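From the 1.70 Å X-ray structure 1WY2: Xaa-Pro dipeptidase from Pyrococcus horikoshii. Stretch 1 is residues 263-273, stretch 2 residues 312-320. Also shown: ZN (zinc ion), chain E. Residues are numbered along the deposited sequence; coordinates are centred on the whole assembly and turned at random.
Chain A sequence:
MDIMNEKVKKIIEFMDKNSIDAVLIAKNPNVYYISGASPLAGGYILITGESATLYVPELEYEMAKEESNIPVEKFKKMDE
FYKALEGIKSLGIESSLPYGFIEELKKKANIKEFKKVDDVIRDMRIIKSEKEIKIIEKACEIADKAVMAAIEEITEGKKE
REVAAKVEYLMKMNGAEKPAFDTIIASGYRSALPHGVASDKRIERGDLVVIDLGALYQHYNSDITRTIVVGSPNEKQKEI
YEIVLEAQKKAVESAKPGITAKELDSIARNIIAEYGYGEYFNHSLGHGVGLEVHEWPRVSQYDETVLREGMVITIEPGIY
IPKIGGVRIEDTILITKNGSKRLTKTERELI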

# COMPACT_ATOMS: atom_id res chain seq x y z
N GLU A 263 20.54 5.04 21.93
CA GLU A 263 21.77 4.42 22.43
C GLU A 263 22.09 3.16 21.64
O GLU A 263 23.25 2.85 21.38
N LEU A 264 21.05 2.42 21.24
CA LEU A 264 21.26 1.20 20.46
C LEU A 264 21.74 1.56 19.05
O LEU A 264 22.64 0.92 18.51
N ASP A 265 21.14 2.59 18.45
CA ASP A 265 21.55 3.02 17.12
C ASP A 265 23.03 3.42 17.18
O ASP A 265 23.80 3.11 16.27
N SER A 266 23.42 4.09 18.26
CA SER A 266 24.80 4.53 18.43
C SER A 266 25.82 3.40 18.49
O SER A 266 26.96 3.57 18.06
N ILE A 267 25.41 2.25 19.02
CA ILE A 267 26.33 1.12 19.11
C ILE A 267 26.81 0.73 17.72
O ILE A 267 28.01 0.57 17.48
N ALA A 268 25.87 0.57 16.79
CA ALA A 268 26.21 0.20 15.43
C ALA A 268 26.84 1.36 14.66
O ALA A 268 27.82 1.18 13.94
N ARG A 269 26.27 2.56 14.84
CA ARG A 269 26.76 3.73 14.12
C ARG A 269 28.19 4.11 14.50
O ARG A 269 28.97 4.49 13.63
N ASN A 270 28.53 4.01 15.78
CA ASN A 270 29.88 4.35 16.22
C ASN A 270 30.92 3.39 15.65
O ASN A 270 32.03 3.80 15.33
N ILE A 271 30.55 2.12 15.53
CA ILE A 271 31.45 1.11 14.97
C ILE A 271 31.75 1.44 13.52
O ILE A 271 32.91 1.47 13.10
N ILE A 272 30.71 1.71 12.74
CA ILE A 272 30.88 2.04 11.33
C ILE A 272 31.61 3.37 11.15
O ILE A 272 32.41 3.53 10.24
N ALA A 273 31.33 4.33 12.03
CA ALA A 273 31.97 5.64 11.95
C ALA A 273 33.46 5.54 12.26
O ALA A 273 34.27 6.25 11.66
N VAL A 312 9.43 -5.68 19.35
CA VAL A 312 9.97 -6.38 18.20
C VAL A 312 10.52 -5.32 17.27
O VAL A 312 9.78 -4.45 16.80
N ILE A 313 11.82 -5.38 17.02
CA ILE A 313 12.49 -4.39 16.17
C ILE A 313 13.48 -5.05 15.23
O ILE A 313 13.87 -6.20 15.42
N THR A 314 13.88 -4.31 14.21
CA THR A 314 14.89 -4.83 13.29
C THR A 314 16.21 -4.16 13.65
O THR A 314 16.23 -3.07 14.24
N ILE A 315 17.30 -4.82 13.30
CA ILE A 315 18.65 -4.31 13.52
C ILE A 315 19.23 -4.49 12.13
O ILE A 315 19.51 -5.62 11.70
N GLU A 316 19.41 -3.39 11.41
CA GLU A 316 19.89 -3.49 10.04
C GLU A 316 20.87 -2.43 9.56
O GLU A 316 20.54 -1.60 8.71
N PRO A 317 22.10 -2.45 10.09
CA PRO A 317 23.08 -1.46 9.66
C PRO A 317 23.49 -1.76 8.22
O PRO A 317 23.31 -2.88 7.73
N GLY A 318 24.02 -0.76 7.53
CA GLY A 318 24.45 -0.97 6.16
C GLY A 318 25.44 0.10 5.74
O GLY A 318 25.54 1.14 6.38
N ILE A 319 26.19 -0.19 4.68
CA ILE A 319 27.17 0.75 4.12
C ILE A 319 26.93 0.74 2.62
O ILE A 319 26.94 -0.31 1.98
N TYR A 320 26.70 1.92 2.06
CA TYR A 320 26.42 2.04 0.63
C TYR A 320 27.37 3.01 -0.04
O TYR A 320 27.41 4.19 0.31

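Packing of a helix (263-273) against a chain that runs as strand (312-315), a short extended link (E316, P317) and strand again (318-320) in Xaa-Pro dipeptidase. The contact is small, 253 Å² summed over both sides, and wholly apolar in its side chains; no hydrogen bond crosses it. Three helix residues spaced four apart, L264, A268 and I272, send CA-to-CB toward the other stretch and form a single stripe of two large bumps with a shallow place between them. Along this stripe the second stretch presents I313 and I315, then P317, then I319, so the two chains advance in step: the CA atoms of A268 and P317 lie 6.8 Å apart, those of I272 and I319 8.2 Å.

At the first bump L264 (chi1 t, chi2 p) extends CD2 to the tips of two isoleucines, reaching I313 CD1 at 3.9 Å and I315 CD1 also at 3.9 Å. I313 points toward the helix with an extended end (chi1 p, chi2 t). I315 starts out sideways, but chi1 m and chi2 m bring its terminal methyl back to the leucine, so residues two apart on one strand share one methyl group of the helix.

In the middle the helix offers only the methyl of A268, and here the backbone approach is tightest among the registered pairs. P317 points its CA-to-CB bond toward the helix, and its ring, with C-gamma endo pucker, stands in the link between the two strands. P317 CB is the leading corner of the ring, lying over A268 CB at 4.3 Å and against I272 on the far side from L264; the fit at A268 is loose.

I272 has the largest area covered of any residue here, 64 Å², and its fork makes the second bump. With chi1 m and chi2 t, its CD1 reaches P317 CB at 4.0 Å and passes 4.1 Å from G318 O, while I272 CG2 meets I319 CD1 at 4.0 Å. I272 CD1 also lies 4.3 Å from I319 CG1, so I319 lies against both branches. I319 leaves its backbone sideways, yet its m, t rotamer lays the CG1-CD1 arm along I272 CG2. G318 adds only backbone to this surface; a CB there would point away from the helix and fall 2.1 Å from Y320 OH, so the bare glycine leaves room for the tyrosine hydroxyl.

The polar groups lie off the stripe. On the helix, D265 and R269, one turn apart, form a two-pronged salt bridge: R269 NE donates to D265 OD1 at 2.7 Å and R269 NH2 to D265 OD2 at 2.9 Å, both nearly straight. Neither residue touches the second stretch. On the strand side, T314 and E316 are out of reach of the helix. T314 OG1 donates to E316 OE2 at 3.0 Å, and that same E316 OE2 binds the zinc ion ZN at 2.2 Å, alongside four atoms from elsewhere in the structure. Thus I313, I315 and P317 meet the helix, while E316 binds the metal and T314 hydrogen-bonds to its carboxylate.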

# COMPACT_ATOMS: atom_id res chain seq x y z
CB GLU A 263 21.63 4.07 23.92
CG GLU A 263 21.46 5.29 24.82
CD GLU A 263 21.28 4.93 26.28
OE1 GLU A 263 20.56 3.96 26.58
OE2 GLU A 263 21.86 5.64 27.14
CB LEU A 264 19.96 0.38 20.39
CG LEU A 264 20.02 -0.95 19.64
CD1 LEU A 264 21.17 -1.80 20.17
CD2 LEU A 264 18.70 -1.68 19.79
CB ASP A 265 20.68 4.20 16.65
CG ASP A 265 21.17 4.81 15.34
OD1 ASP A 265 22.15 5.58 15.37
OD2 ASP A 265 20.56 4.52 14.29
CB SER A 266 24.92 5.40 19.69
OG SER A 266 24.20 6.61 19.55
CB ILE A 267 25.65 -0.11 19.76
CG1 ILE A 267 25.34 0.18 21.24
CG2 ILE A 267 26.56 -1.33 19.64
CD1 ILE A 267 26.55 0.46 22.09
CB ALA A 268 24.96 -0.28 14.70
CB ARG A 269 25.82 4.92 14.35
CG ARG A 269 26.01 6.06 13.35
CD ARG A 269 24.84 7.04 13.42
NE ARG A 269 23.57 6.36 13.19
CZ ARG A 269 23.09 6.04 11.99
NH1 ARG A 269 23.78 6.33 10.89
NH2 ARG A 269 21.94 5.40 11.89
CB ASN A 270 29.96 4.37 17.76
CG ASN A 270 29.22 5.54 18.37
OD1 ASN A 270 29.01 6.57 17.73
ND2 ASN A 270 28.82 5.40 19.63
CB ILE A 271 30.82 -0.30 15.06
CG1 ILE A 271 30.87 -0.80 16.51
CG2 ILE A 271 31.55 -1.27 14.13
CD1 ILE A 271 30.13 -2.09 16.74
CB ILE A 272 29.51 2.07 10.61
CG1 ILE A 272 28.92 0.66 10.59
CG2 ILE A 272 29.68 2.59 9.18
CD1 ILE A 272 27.53 0.56 9.97
CB ALA A 273 31.29 6.62 12.91
CB VAL A 312 8.89 -7.20 17.48
CG1 VAL A 312 9.48 -7.84 16.23
CG2 VAL A 312 8.35 -8.28 18.42
CB ILE A 313 13.27 -3.36 17.01
CG1 ILE A 313 14.31 -4.08 17.89
CG2 ILE A 313 12.32 -2.55 17.86
CD1 ILE A 313 15.27 -3.15 18.62
CB THR A 314 14.57 -4.50 11.82
OG1 THR A 314 14.54 -3.07 11.64
CG2 THR A 314 13.23 -5.10 11.40
CB ILE A 315 19.43 -5.17 14.55
CG1 ILE A 315 18.73 -5.13 15.90
CG2 ILE A 315 20.86 -4.67 14.68
CD1 ILE A 315 18.66 -3.74 16.52
CB GLU A 316 18.68 -3.51 9.09
CG GLU A 316 17.73 -2.33 9.26
CD GLU A 316 16.51 -2.43 8.37
OE1 GLU A 316 16.68 -2.65 7.15
OE2 GLU A 316 15.38 -2.28 8.87
CB PRO A 317 24.22 -1.65 10.64
CG PRO A 317 24.18 -3.14 10.89
CD PRO A 317 22.69 -3.40 11.05
CB ILE A 319 28.61 0.31 4.41
CG1 ILE A 319 28.91 0.43 5.91
CG2 ILE A 319 29.59 1.15 3.59
CD1 ILE A 319 30.29 -0.05 6.29
CB TYR A 320 24.97 2.50 0.44
CG TYR A 320 24.03 1.76 1.36
CD1 TYR A 320 23.75 2.23 2.64
CD2 TYR A 320 23.48 0.53 0.98
CE1 TYR A 320 22.96 1.50 3.52
CE2 TYR A 320 22.68 -0.20 1.85
CZ TYR A 320 22.43 0.29 3.12
OH TYR A 320 21.65 -0.43 4.00
ZN ZN E . 13.65 -3.29 7.88